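Local atomic coordinates of AA9 family lytic polysaccharide monooxygenase cel61B (PDB entry 2VTC), a protein that cleaves cellulose oxidatively as a copper-dependent lytic polysaccharide monooxygenase, using a reducing agent together with molecular oxygen or hydrogen peroxide. Residues 24-29 with 95-100; 135-140 with 161-166; 88-93 with 200-205. One frame throughout, in Å; residues are numbered along the deposited sequence.

Contact 1. Residues 24-29 with 95-100. With NAG (2-acetamido-2-deoxy-beta-D-glucopyranose), chain C.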
ATOM      1  N   GLN A  24      -9.493  -5.346  -2.150  1.00 24.91           N
ATOM      2  CA  GLN A  24     -10.949  -5.234  -2.328  1.00 24.72           C
ATOM      3  C   GLN A  24     -11.707  -5.069  -1.027  1.00 25.18           C
ATOM      4  O   GLN A  24     -12.855  -4.577  -1.006  1.00 25.51           O
ATOM      5  CB  GLN A  24     -11.489  -6.437  -3.115  1.00 24.84           C
ATOM      6  CG  GLN A  24     -11.029  -6.478  -4.536  1.00 24.22           C
ATOM      7  CD  GLN A  24     -11.992  -7.229  -5.461  1.00 25.15           C
ATOM      8  OE1 GLN A  24     -12.161  -6.857  -6.624  1.00 29.16           O
ATOM      9  NE2 GLN A  24     -12.607  -8.284  -4.950  1.00 25.38           N
ATOM     10  N   ASN A  25     -11.069  -5.509   0.052  1.00 24.08           N
ATOM     11  CA  ASN A  25     -11.591  -5.419   1.390  1.00 25.36           C
ATOM     12  C   ASN A  25     -10.467  -5.730   2.363  1.00 24.65           C
ATOM     13  O   ASN A  25      -9.338  -6.059   1.950  1.00 25.84           O
ATOM     14  CB  ASN A  25     -12.829  -6.318   1.603  1.00 24.96           C
ATOM     15  CG  ASN A  25     -12.607  -7.783   1.179  1.00 26.20           C
ATOM     16  OD1 ASN A  25     -11.830  -8.505   1.810  1.00 25.65           O
ATOM     17  ND2 ASN A  25     -13.346  -8.220   0.141  1.00 27.35           N
ATOM     18  N   PHE A  26     -10.747  -5.555   3.641  1.00 25.39           N
ATOM     19  CA  PHE A  26      -9.747  -5.749   4.674  1.00 25.03           C
ATOM     20  C   PHE A  26     -10.452  -5.947   6.001  1.00 26.52           C
ATOM     21  O   PHE A  26     -11.628  -5.546   6.160  1.00 26.29           O
ATOM     22  CB  PHE A  26      -8.739  -4.564   4.706  1.00 25.33           C
ATOM     23  CG  PHE A  26      -9.380  -3.204   4.956  1.00 24.00           C
ATOM     24  CD1 PHE A  26      -9.341  -2.636   6.228  1.00 24.38           C
ATOM     25  CD2 PHE A  26      -9.998  -2.499   3.912  1.00 25.11           C
ATOM     26  CE1 PHE A  26      -9.937  -1.370   6.470  1.00 24.12           C
ATOM     27  CE2 PHE A  26     -10.594  -1.235   4.142  1.00 23.75           C
ATOM     28  CZ  PHE A  26     -10.551  -0.678   5.422  1.00 24.73           C
ATOM     29  N   THR A  27      -9.750  -6.577   6.940  1.00 25.83           N
ATOM     30  CA  THR A  27     -10.261  -6.792   8.283  1.00 27.48           C
ATOM     31  C   THR A  27      -9.447  -6.030   9.310  1.00 27.46           C
ATOM     32  O   THR A  27      -8.239  -5.824   9.146  1.00 27.77           O
ATOM     33  CB  THR A  27     -10.320  -8.296   8.698  1.00 27.59           C
ATOM     34  OG1 THR A  27      -8.993  -8.857   8.738  1.00 28.47           O
ATOM     35  CG2 THR A  27     -11.216  -9.075   7.762  1.00 27.10           C
ATOM     36  N   ILE A  28     -10.130  -5.580  10.356  1.00 28.07           N
ATOM     37  CA  ILE A  28      -9.482  -4.982  11.509  1.00 29.00           C
ATOM     38  C   ILE A  28      -9.914  -5.787  12.732  1.00 29.82           C
ATOM     39  O   ILE A  28     -11.108  -5.892  13.008  1.00 29.55           O
ATOM     40  CB  ILE A  28      -9.873  -3.491  11.666  1.00 28.66           C
ATOM     41  CG1 ILE A  28      -9.428  -2.679  10.436  1.00 29.06           C
ATOM     42  CG2 ILE A  28      -9.253  -2.923  12.941  1.00 29.15           C
ATOM     43  CD1 ILE A  28     -10.082  -1.300  10.303  1.00 28.74           C
ATOM     44  N   ASN A  29      -8.943  -6.363  13.448  1.00 30.97           N
ATOM     45  CA  ASN A  29      -9.234  -7.337  14.512  1.00 32.46           C
ATOM     46  C   ASN A  29     -10.350  -8.311  14.111  1.00 32.94           C
ATOM     47  O   ASN A  29     -11.285  -8.570  14.876  1.00 33.09           O
ATOM     48  CB  ASN A  29      -9.545  -6.633  15.842  1.00 32.96           C
ATOM     49  CG  ASN A  29      -8.480  -5.637  16.229  1.00 34.62           C
ATOM     50  OD1 ASN A  29      -7.285  -5.955  16.259  1.00 37.53           O
ATOM     51  ND2 ASN A  29      -8.905  -4.413  16.519  1.00 36.40           N
ATOM     52  N   SER A  95      -3.906  -2.779  16.747  1.00 26.89           N
ATOM     53  CA  SER A  95      -4.736  -3.681  15.953  1.00 27.02           C
ATOM     54  C   SER A  95      -3.992  -4.221  14.727  1.00 27.27           C
ATOM     55  O   SER A  95      -3.060  -3.587  14.216  1.00 27.30           O
ATOM     56  CB  SER A  95      -6.025  -2.985  15.491  1.00 27.39           C
ATOM     57  OG  SER A  95      -6.819  -2.595  16.601  1.00 30.08           O
ATOM     58  N   ASN A  96      -4.406  -5.400  14.267  1.00 26.94           N
ATOM     59  CA  ASN A  96      -3.908  -5.948  13.020  1.00 26.40           C
ATOM     60  C   ASN A  96      -4.889  -5.680  11.892  1.00 26.16           C
ATOM     61  O   ASN A  96      -6.097  -5.935  12.016  1.00 26.45           O
ATOM     62  CB  ASN A  96      -3.630  -7.457  13.135  1.00 27.96           C
ATOM     63  CG  ASN A  96      -2.464  -7.775  14.070  1.00 28.82           C
ATOM     64  OD1 ASN A  96      -2.610  -8.552  15.022  1.00 35.81           O
ATOM     65  ND2 ASN A  96      -1.312  -7.186  13.812  1.00 29.28           N
ATOM     66  N   ILE A  97      -4.360  -5.134  10.802  1.00 24.56           N
ATOM     67  CA  ILE A  97      -5.101  -5.019   9.564  1.00 23.94           C
ATOM     68  C   ILE A  97      -4.704  -6.218   8.727  1.00 23.98           C
ATOM     69  O   ILE A  97      -3.528  -6.597   8.703  1.00 24.65           O
ATOM     70  CB  ILE A  97      -4.707  -3.734   8.764  1.00 23.23           C
ATOM     71  CG1 ILE A  97      -4.781  -2.487   9.656  1.00 23.14           C
ATOM     72  CG2 ILE A  97      -5.561  -3.615   7.482  1.00 25.05           C
ATOM     73  CD1 ILE A  97      -3.933  -1.325   9.142  1.00 24.31           C
ATOM     74  N   VAL A  98      -5.678  -6.805   8.040  1.00 23.45           N
ATOM     75  CA  VAL A  98      -5.388  -7.842   7.058  1.00 23.20           C
ATOM     76  C   VAL A  98      -5.927  -7.393   5.722  1.00 23.46           C
ATOM     77  O   VAL A  98      -7.143  -7.331   5.514  1.00 23.48           O
ATOM     78  CB  VAL A  98      -5.964  -9.247   7.458  1.00 23.84           C
ATOM     79  CG1 VAL A  98      -5.516 -10.289   6.450  1.00 23.80           C
ATOM     80  CG2 VAL A  98      -5.527  -9.650   8.864  1.00 24.35           C
ATOM     81  N   PHE A  99      -5.010  -7.034   4.825  1.00 23.16           N
ATOM     82  CA  PHE A  99      -5.387  -6.574   3.497  1.00 23.09           C
ATOM     83  C   PHE A  99      -5.685  -7.802   2.644  1.00 23.79           C
ATOM     84  O   PHE A  99      -4.871  -8.727   2.585  1.00 24.15           O
ATOM     85  CB  PHE A  99      -4.265  -5.742   2.854  1.00 23.05           C
ATOM     86  CG  PHE A  99      -3.965  -4.453   3.573  1.00 23.14           C
ATOM     87  CD1 PHE A  99      -4.704  -3.305   3.283  1.00 23.18           C
ATOM     88  CD2 PHE A  99      -2.933  -4.373   4.508  1.00 23.45           C
ATOM     89  CE1 PHE A  99      -4.426  -2.085   3.929  1.00 22.61           C
ATOM     90  CE2 PHE A  99      -2.643  -3.163   5.175  1.00 23.78           C
ATOM     91  CZ  PHE A  99      -3.404  -2.018   4.868  1.00 22.36           C
ATOM     92  N   GLN A 100      -6.848  -7.800   2.005  1.00 23.78           N
ATOM     93  CA  GLN A 100      -7.255  -8.893   1.122  1.00 23.50           C
ATOM     94  C   GLN A 100      -7.169  -8.453  -0.328  1.00 23.14           C
ATOM     95  O   GLN A 100      -7.929  -7.596  -0.795  1.00 23.47           O
ATOM     96  CB  GLN A 100      -8.665  -9.382   1.478  1.00 23.68           C
ATOM     97  CG  GLN A 100      -9.265 -10.352   0.456  1.00 24.24           C
ATOM     98  CD  GLN A 100      -8.628 -11.741   0.504  1.00 24.00           C
ATOM     99  OE1 GLN A 100      -7.858 -12.127  -0.392  1.00 26.61           O
ATOM    100  NE2 GLN A 100      -8.942 -12.484   1.543  1.00 23.67           N
TER
HETATM  101  C1  NAG C   1     -13.159  -9.583  -0.329  1.00 28.39           C
HETATM  102  C2  NAG C   1     -14.503 -10.145  -0.811  1.00 29.39           C
HETATM  103  C3  NAG C   1     -14.361 -11.553  -1.430  1.00 30.61           C
HETATM  104  C4  NAG C   1     -13.188 -11.653  -2.423  1.00 31.65           C
HETATM  105  C5  NAG C   1     -11.956 -10.900  -1.885  1.00 29.47           C
HETATM  106  C6  NAG C   1     -10.787 -10.827  -2.862  1.00 25.78           C
HETATM  107  C7  NAG C   1     -16.710  -9.619   0.102  1.00 30.02           C
HETATM  108  C8  NAG C   1     -17.678  -9.848   1.225  1.00 30.04           C
HETATM  109  N2  NAG C   1     -15.501 -10.175   0.246  1.00 30.85           N
HETATM  110  O3  NAG C   1     -15.578 -11.915  -2.068  1.00 32.43           O
HETATM  111  O4  NAG C   1     -12.828 -13.010  -2.652  1.00 33.19           O
HETATM  112  O5  NAG C   1     -12.297  -9.579  -1.460  1.00 28.59           O
HETATM  113  O6  NAG C   1     -11.193 -10.457  -4.159  1.00 26.29           O
HETATM  114  O7  NAG C   1     -17.039  -8.954  -0.884  1.00 31.27           O
HETATM  115  O   HOH W   1      -7.686  -8.361  10.981  1.00 35.58           O
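Phe26 and Phe99 sit opposite each other as a non-hydrogen-bonded antiparallel pair, their CA atoms 4.6 Å apart, and mark the tightly packed side of the contact. The Phe26 ring and Ile97 lie alongside one another, and CD1 of Phe26 comes 4.1 Å from CG2 of Ile97. That same methyl of Ile97 rests above one face of the Phe99 ring, displaced toward its rim. Val199 and Ile201 of strand 193-204 cover this apolar side, and the Phe99 ring also stacks with His178. The two segments are neighbouring strands of the antiparallel sheet of four strands that forms one layer of the AA9 beta-sandwich. Midway along the two segments, Thr27 and Val98 form a hydrogen-bonded pair, with Thr27 N to Val98 O at 3.1 Å and Val98 N to Thr27 O at 3.0 Å.

On the other, looser side, polar groups, water and sugar take over. Thr27 holds OG1 between its backbone N and carbonyl carbon (chi1 64°), which sets the hydroxyl 3.3 Å from CB of Val98 and lets a water link it to Asn96 O. Asn25 carries an N-acetylglucosamine, ND2 being bonded covalently to C1 of the sugar. Asn25 OD1 lies 3.3 Å from CB of Gln100, whose CG in turn packs 3.6 Å from C5 of the sugar. In the turn beyond the strand, Asn29 ND2 donates to Ser95 OG at 2.8 Å, with the oxygen close to the amide plane; Ser95 OG also bonds to Ala92 O.

Contact 2. Residues 135-140 with 161-166; sequences VKIQEA and WTVKIP
Ile137 fits its two branches against different parts of segment 161-166: CD1 meets CG1 of Val163 at 3.8 Å, and CG2 meets CG of Pro166 at 4.0 Å. The contact is face-to-face packing between the two sheets of the AA9 beta-sandwich; no hydrogen bond crosses it, and the strand axes come within 7.2 Å. Ile137 and Gln138 both face Thr115 in a classic beta bulge, so two successive side chains are directed at the opposing segment. Val163 is the bump that enters the corner between them, its CG1, already against Ile137 CD1, also lying 4.0 Å from CB of Gln138.

The Gln138 chain starts with CG anti to the backbone N (chi1 177°) and bends at the next bond; this CG lies 4.2 Å from Val163 CG2. Its amide arrives at the edge of the Trp161 indole, the two planes 61° apart, and NE2 stands 3.2 Å from NE1. Both are donors, so no bond forms; the amide is held instead by Thr115 OG1 at OE1, with a weak bond from NE2 to Ile113 O. An alanine at Gln138 would probably leave a gap beside the indole edge and Val163 CG2, and Thr115 OG1 without the amide oxygen it bonds to. Trp161 also reaches helix 150-156, packing on Ala150 and Leu154. Trp161 CZ2 is met by the CB methyl of Ala140 at 4.0 Å.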
ATOM      1  N   VAL A 135       5.251   7.364   6.676  1.00 14.95           N
ATOM      2  CA  VAL A 135       6.160   6.704   7.595  1.00 15.45           C
ATOM      3  C   VAL A 135       6.045   5.189   7.414  1.00 15.82           C
ATOM      4  O   VAL A 135       4.963   4.655   7.499  1.00 15.43           O
ATOM      5  CB  VAL A 135       5.802   7.106   9.053  1.00 16.28           C
ATOM      6  CG1 VAL A 135       6.639   6.354  10.054  1.00 17.80           C
ATOM      7  CG2 VAL A 135       6.002   8.622   9.231  1.00 17.21           C
ATOM      8  N   LYS A 136       7.169   4.517   7.148  1.00 15.36           N
ATOM      9  CA  LYS A 136       7.135   3.054   6.944  1.00 16.64           C
ATOM     10  C   LYS A 136       6.841   2.319   8.252  1.00 17.22           C
ATOM     11  O   LYS A 136       7.545   2.527   9.241  1.00 18.56           O
ATOM     12  CB  LYS A 136       8.466   2.571   6.375  1.00 16.81           C
ATOM     13  CG  LYS A 136       8.463   1.073   5.997  1.00 17.17           C
ATOM     14  CD  LYS A 136       9.840   0.627   5.518  1.00 17.67           C
ATOM     15  CE  LYS A 136      10.039   0.850   4.007  1.00 16.78           C
ATOM     16  NZ  LYS A 136      11.467   0.622   3.585  1.00 17.72           N
ATOM     17  N   ILE A 137       5.819   1.464   8.250  1.00 17.89           N
ATOM     18  CA  ILE A 137       5.468   0.681   9.449  1.00 18.53           C
ATOM     19  C   ILE A 137       5.576  -0.842   9.261  1.00 18.47           C
ATOM     20  O   ILE A 137       5.425  -1.604  10.226  1.00 19.57           O
ATOM     21  CB  ILE A 137       4.057   1.056  10.006  1.00 17.73           C
ATOM     22  CG1 ILE A 137       2.948   0.760   8.976  1.00 19.21           C
ATOM     23  CG2 ILE A 137       4.062   2.525  10.464  1.00 19.28           C
ATOM     24  CD1 ILE A 137       1.568   0.583   9.563  1.00 20.07           C
ATOM     25  N   GLN A 138       5.837  -1.271   8.029  1.00 17.77           N
ATOM     26  CA  GLN A 138       6.007  -2.697   7.709  1.00 17.44           C
ATOM     27  C   GLN A 138       6.857  -2.859   6.446  1.00 17.56           C
ATOM     28  O   GLN A 138       6.706  -2.113   5.483  1.00 17.02           O
ATOM     29  CB  GLN A 138       4.629  -3.359   7.541  1.00 17.50           C
ATOM     30  CG  GLN A 138       4.616  -4.857   7.123  1.00 19.40           C
ATOM     31  CD  GLN A 138       4.778  -5.059   5.612  1.00 21.69           C
ATOM     32  OE1 GLN A 138       4.253  -4.286   4.787  1.00 20.21           O
ATOM     33  NE2 GLN A 138       5.504  -6.120   5.238  1.00 22.39           N
ATOM     34  N   GLU A 139       7.780  -3.815   6.476  1.00 17.85           N
ATOM     35  CA  GLU A 139       8.506  -4.194   5.260  1.00 18.65           C
ATOM     36  C   GLU A 139       8.916  -5.669   5.312  1.00 19.51           C
ATOM     37  O   GLU A 139       9.251  -6.202   6.383  1.00 20.66           O
ATOM     38  CB  GLU A 139       9.743  -3.309   5.022  1.00 18.45           C
ATOM     39  CG  GLU A 139      10.811  -3.368   6.127  1.00 18.12           C
ATOM     40  CD  GLU A 139      12.045  -2.546   5.854  1.00 20.57           C
ATOM     41  OE1 GLU A 139      12.124  -1.875   4.789  1.00 21.79           O
ATOM     42  OE2 GLU A 139      12.972  -2.589   6.707  1.00 24.16           O
ATOM     43  N   ALA A 140       8.864  -6.320   4.159  1.00 18.60           N
ATOM     44  CA  ALA A 140       9.275  -7.730   4.068  1.00 18.92           C
ATOM     45  C   ALA A 140       9.862  -7.955   2.689  1.00 19.01           C
ATOM     46  O   ALA A 140       9.303  -7.511   1.675  1.00 17.42           O
ATOM     47  CB  ALA A 140       8.098  -8.664   4.328  1.00 19.37           C
ATOM     48  N   TRP A 161      -2.446 -10.149   3.575  1.00 25.38           N
ATOM     49  CA  TRP A 161      -1.235  -9.673   4.248  1.00 23.97           C
ATOM     50  C   TRP A 161      -1.577  -8.943   5.549  1.00 23.97           C
ATOM     51  O   TRP A 161      -2.409  -8.028   5.550  1.00 23.81           O
ATOM     52  CB  TRP A 161      -0.391  -8.754   3.343  1.00 23.71           C
ATOM     53  CG  TRP A 161       1.020  -8.698   3.827  1.00 24.08           C
ATOM     54  CD1 TRP A 161       1.618  -7.697   4.550  1.00 23.77           C
ATOM     55  CD2 TRP A 161       2.010  -9.722   3.663  1.00 23.89           C
ATOM     56  NE1 TRP A 161       2.925  -8.043   4.840  1.00 24.75           N
ATOM     57  CE2 TRP A 161       3.184  -9.284   4.309  1.00 24.17           C
ATOM     58  CE3 TRP A 161       2.004 -10.985   3.034  1.00 24.50           C
ATOM     59  CZ2 TRP A 161       4.354 -10.055   4.344  1.00 24.08           C
ATOM     60  CZ3 TRP A 161       3.164 -11.744   3.067  1.00 23.94           C
ATOM     61  CH2 TRP A 161       4.324 -11.275   3.714  1.00 24.54           C
ATOM     62  N   THR A 162      -0.926  -9.344   6.635  1.00 23.35           N
ATOM     63  CA  THR A 162      -1.176  -8.777   7.971  1.00 24.01           C
ATOM     64  C   THR A 162      -0.191  -7.653   8.265  1.00 23.46           C
ATOM     65  O   THR A 162       1.028  -7.818   8.110  1.00 23.71           O
ATOM     66  CB  THR A 162      -1.072  -9.859   9.081  1.00 24.54           C
ATOM     67  OG1 THR A 162      -2.136 -10.805   8.924  1.00 25.98           O
ATOM     68  CG2 THR A 162      -1.161  -9.236  10.485  1.00 25.66           C
ATOM     69  N   VAL A 163      -0.737  -6.510   8.688  1.00 23.00           N
ATOM     70  CA  VAL A 163       0.054  -5.357   9.099  1.00 22.54           C
ATOM     71  C   VAL A 163      -0.445  -4.873  10.459  1.00 22.62           C
ATOM     72  O   VAL A 163      -1.621  -4.562  10.602  1.00 22.82           O
ATOM     73  CB  VAL A 163      -0.050  -4.186   8.062  1.00 21.89           C
ATOM     74  CG1 VAL A 163       0.745  -2.986   8.519  1.00 22.68           C
ATOM     75  CG2 VAL A 163       0.473  -4.640   6.701  1.00 21.35           C
ATOM     76  N   LYS A 164       0.455  -4.809  11.431  1.00 23.17           N
ATOM     77  CA  LYS A 164       0.162  -4.261  12.759  1.00 24.15           C
ATOM     78  C   LYS A 164       0.233  -2.729  12.803  1.00 23.79           C
ATOM     79  O   LYS A 164       1.241  -2.138  12.383  1.00 23.49           O
ATOM     80  CB  LYS A 164       1.123  -4.842  13.805  1.00 24.28           C
ATOM     81  CG  LYS A 164       0.689  -4.564  15.252  1.00 26.81           C
ATOM     82  CD  LYS A 164       1.686  -5.123  16.265  1.00 27.19           C
ATOM     83  CE  LYS A 164       1.218  -4.881  17.691  1.00 32.20           C
ATOM     84  NZ  LYS A 164      -0.112  -5.520  17.987  1.00 35.11           N
ATOM     85  N   ILE A 165      -0.839  -2.101  13.302  1.00 23.81           N
ATOM     86  CA  ILE A 165      -0.816  -0.665  13.628  1.00 23.84           C
ATOM     87  C   ILE A 165       0.018  -0.514  14.913  1.00 24.17           C
ATOM     88  O   ILE A 165      -0.337  -1.105  15.929  1.00 24.73           O
ATOM     89  CB  ILE A 165      -2.254  -0.108  13.833  1.00 23.48           C
ATOM     90  CG1 ILE A 165      -3.096  -0.308  12.574  1.00 23.63           C
ATOM     91  CG2 ILE A 165      -2.213   1.383  14.212  1.00 24.19           C
ATOM     92  CD1 ILE A 165      -4.575   0.041  12.766  1.00 23.34           C
ATOM     93  N   PRO A 166       1.137   0.247  14.869  1.00 24.04           N
ATOM     94  CA  PRO A 166       2.008   0.410  16.038  1.00 24.61           C
ATOM     95  C   PRO A 166       1.215   0.786  17.297  1.00 25.10           C
ATOM     96  O   PRO A 166       0.306   1.640  17.238  1.00 24.52           O
ATOM     97  CB  PRO A 166       2.937   1.554  15.624  1.00 24.57           C
ATOM     98  CG  PRO A 166       3.036   1.395  14.136  1.00 24.30           C
ATOM     99  CD  PRO A 166       1.647   1.006  13.708  1.00 24.59           C
TER

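Contact 3. Residues 88-93 with 200-205; sequences SATAAA and NIAVTG
Thr204 and Ala91 bury the most surface in this contact, and they meet through a backbone bond, Thr204 N to Ala91 O at 2.9 Å. Strand 89-92 runs parallel to strand 193-204, the one parallel pairing in the mixed sheet of the AA9 beta-sandwich, with the short segments inclined at 34°. Ala91 is bonded through both its backbone polar atoms, its N donating to Ala202 O at 2.9 Å. Its methyl turns to the face it shares with Ala89, Ile201 and Val203 and packs 3.8 Å from CG2 of Ile201, where Ile28 and Ile165 close over it.

The side chain of Thr204 lies on the other face, with Thr90, Ala92 and Ala202, and crosses that of Thr90 at about a right angle. CG2 of Thr204 stands 3.6 Å from OG1 of Thr90, and a water joins the two hydroxyls. Ser88 OG, anti to its backbone N (chi1 -176°), bonds to Ala89 O in the carbonyl plane, on a lone pair, while Ala202 N reaches the same oxygen from above that plane, so two donors grip it. At the other end Ala93 N donates to Thr204 O, and Ala93 CB sits 4.0 Å from CG1 of Val203.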
ATOM      1  N   SER A  88     -14.249   6.811   6.532  1.00 21.51           N
ATOM      2  CA  SER A  88     -13.077   6.199   7.164  1.00 21.54           C
ATOM      3  C   SER A  88     -13.450   4.976   8.005  1.00 21.89           C
ATOM      4  O   SER A  88     -14.493   4.963   8.668  1.00 22.74           O
ATOM      5  CB  SER A  88     -12.370   7.236   8.046  1.00 22.08           C
ATOM      6  OG  SER A  88     -11.159   6.738   8.617  1.00 21.64           O
ATOM      7  N   ALA A  89     -12.593   3.950   7.977  1.00 21.14           N
ATOM      8  CA  ALA A  89     -12.660   2.853   8.935  1.00 21.76           C
ATOM      9  C   ALA A  89     -12.038   3.341  10.243  1.00 21.82           C
ATOM     10  O   ALA A  89     -11.612   4.510  10.347  1.00 22.95           O
ATOM     11  CB  ALA A  89     -11.909   1.631   8.400  1.00 21.16           C
ATOM     12  N   THR A  90     -12.012   2.475  11.252  1.00 22.47           N
ATOM     13  CA  THR A  90     -11.417   2.843  12.542  1.00 23.49           C
ATOM     14  C   THR A  90     -10.844   1.636  13.267  1.00 23.57           C
ATOM     15  O   THR A  90     -11.333   0.502  13.098  1.00 24.02           O
ATOM     16  CB  THR A  90     -12.440   3.593  13.467  1.00 24.00           C
ATOM     17  OG1 THR A  90     -11.771   4.120  14.627  1.00 25.67           O
ATOM     18  CG2 THR A  90     -13.565   2.676  13.887  1.00 24.53           C
ATOM     19  N   ALA A  91      -9.806   1.873  14.071  1.00 23.92           N
ATOM     20  CA  ALA A  91      -9.046   0.787  14.677  1.00 24.34           C
ATOM     21  C   ALA A  91      -8.286   1.291  15.884  1.00 24.31           C
ATOM     22  O   ALA A  91      -7.775   2.416  15.882  1.00 24.73           O
ATOM     23  CB  ALA A  91      -8.057   0.189  13.651  1.00 24.32           C
ATOM     24  N   ALA A  92      -8.224   0.476  16.931  1.00 25.05           N
ATOM     25  CA  ALA A  92      -7.367   0.787  18.082  1.00 25.55           C
ATOM     26  C   ALA A  92      -5.893   0.586  17.726  1.00 25.89           C
ATOM     27  O   ALA A  92      -5.550  -0.341  16.982  1.00 25.52           O
ATOM     28  CB  ALA A  92      -7.756  -0.084  19.283  1.00 25.28           C
ATOM     29  N   ALA A  93      -5.020   1.454  18.239  1.00 26.54           N
ATOM     30  CA  ALA A  93      -3.586   1.266  18.057  1.00 27.08           C
ATOM     31  C   ALA A  93      -3.233  -0.122  18.568  1.00 27.55           C
ATOM     32  O   ALA A  93      -3.769  -0.563  19.597  1.00 28.33           O
ATOM     33  CB  ALA A  93      -2.796   2.341  18.790  1.00 27.16           C
ATOM     34  N   ASN A 200      -8.492   4.708   4.272  1.00 17.72           N
ATOM     35  CA  ASN A 200      -8.666   5.622   5.411  1.00 18.06           C
ATOM     36  C   ASN A 200      -8.929   4.783   6.642  1.00 18.17           C
ATOM     37  O   ASN A 200      -9.909   4.038   6.682  1.00 18.07           O
ATOM     38  CB  ASN A 200      -9.883   6.541   5.179  1.00 17.88           C
ATOM     39  CG  ASN A 200      -9.711   7.492   4.009  1.00 15.95           C
ATOM     40  OD1 ASN A 200      -8.603   7.875   3.635  1.00 17.51           O
ATOM     41  ND2 ASN A 200     -10.853   7.898   3.424  1.00 17.08           N
ATOM     42  N   ILE A 201      -8.044   4.867   7.624  1.00 18.37           N
ATOM     43  CA  ILE A 201      -8.281   4.236   8.922  1.00 20.13           C
ATOM     44  C   ILE A 201      -7.924   5.191  10.076  1.00 20.49           C
ATOM     45  O   ILE A 201      -6.749   5.501  10.325  1.00 19.86           O
ATOM     46  CB  ILE A 201      -7.515   2.894   9.117  1.00 20.50           C
ATOM     47  CG1 ILE A 201      -7.760   1.921   7.962  1.00 20.20           C
ATOM     48  CG2 ILE A 201      -7.943   2.253  10.455  1.00 21.17           C
ATOM     49  CD1 ILE A 201      -6.779   0.720   7.966  1.00 21.71           C
ATOM     50  N   ALA A 202      -8.946   5.666  10.771  1.00 20.46           N
ATOM     51  CA  ALA A 202      -8.694   6.475  11.946  1.00 21.05           C
ATOM     52  C   ALA A 202      -8.224   5.552  13.064  1.00 21.41           C
ATOM     53  O   ALA A 202      -8.620   4.374  13.113  1.00 21.94           O
ATOM     54  CB  ALA A 202      -9.953   7.229  12.345  1.00 20.73           C
ATOM     55  N   VAL A 203      -7.385   6.092  13.951  1.00 21.49           N
ATOM     56  CA  VAL A 203      -6.796   5.344  15.048  1.00 21.86           C
ATOM     57  C   VAL A 203      -7.286   5.902  16.388  1.00 22.27           C
ATOM     58  O   VAL A 203      -7.363   7.123  16.574  1.00 21.99           O
ATOM     59  CB  VAL A 203      -5.252   5.358  14.935  1.00 21.93           C
ATOM     60  CG1 VAL A 203      -4.565   4.800  16.196  1.00 22.30           C
ATOM     61  CG2 VAL A 203      -4.815   4.549  13.695  1.00 22.55           C
ATOM     62  N   THR A 204      -7.641   4.981  17.284  1.00 22.61           N
ATOM     63  CA  THR A 204      -8.131   5.284  18.634  1.00 23.37           C
ATOM     64  C   THR A 204      -7.212   4.620  19.657  1.00 24.01           C
ATOM     65  O   THR A 204      -6.239   3.944  19.299  1.00 24.21           O
ATOM     66  CB  THR A 204      -9.555   4.718  18.826  1.00 22.59           C
ATOM     67  OG1 THR A 204      -9.542   3.291  18.644  1.00 24.55           O
ATOM     68  CG2 THR A 204     -10.527   5.341  17.821  1.00 23.70           C
ATOM     69  N   GLY A 205      -7.529   4.779  20.941  1.00 25.57           N
ATOM     70  CA  GLY A 205      -6.863   3.975  21.969  1.00 26.70           C
ATOM     71  C   GLY A 205      -5.854   4.711  22.819  1.00 27.55           C
ATOM     72  O   GLY A 205      -5.997   5.912  23.072  1.00 27.89           O
TER
HETATM   73  O   HOH W   2     -11.695   2.523  16.890  1.00 26.99           O

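Overall arrangement
The three contacts join a beta-sandwich within and between its layers. Contact 1 pairs strands in the antiparallel sheet, contact 3 in the mixed sheet, and contact 2 packs one on the other. Contacts 1 and 2 meet in the antiparallel sheet, where Val163 N probably donates to Ile97 O (2.8 Å). Ile28 CG2 of contact 1 meets Ala91 CB of contact 3 at 3.4 Å, and Ile165 CD1 of contact 2 reaches that same methyl at 3.6 Å. The copper site, occupied here by nickel, lies apart: the Gln24 side chain is about 14 Å from the metal, and the side chains of Phe99 and Trp161 are about 11 and 12 Å from that of Tyr195.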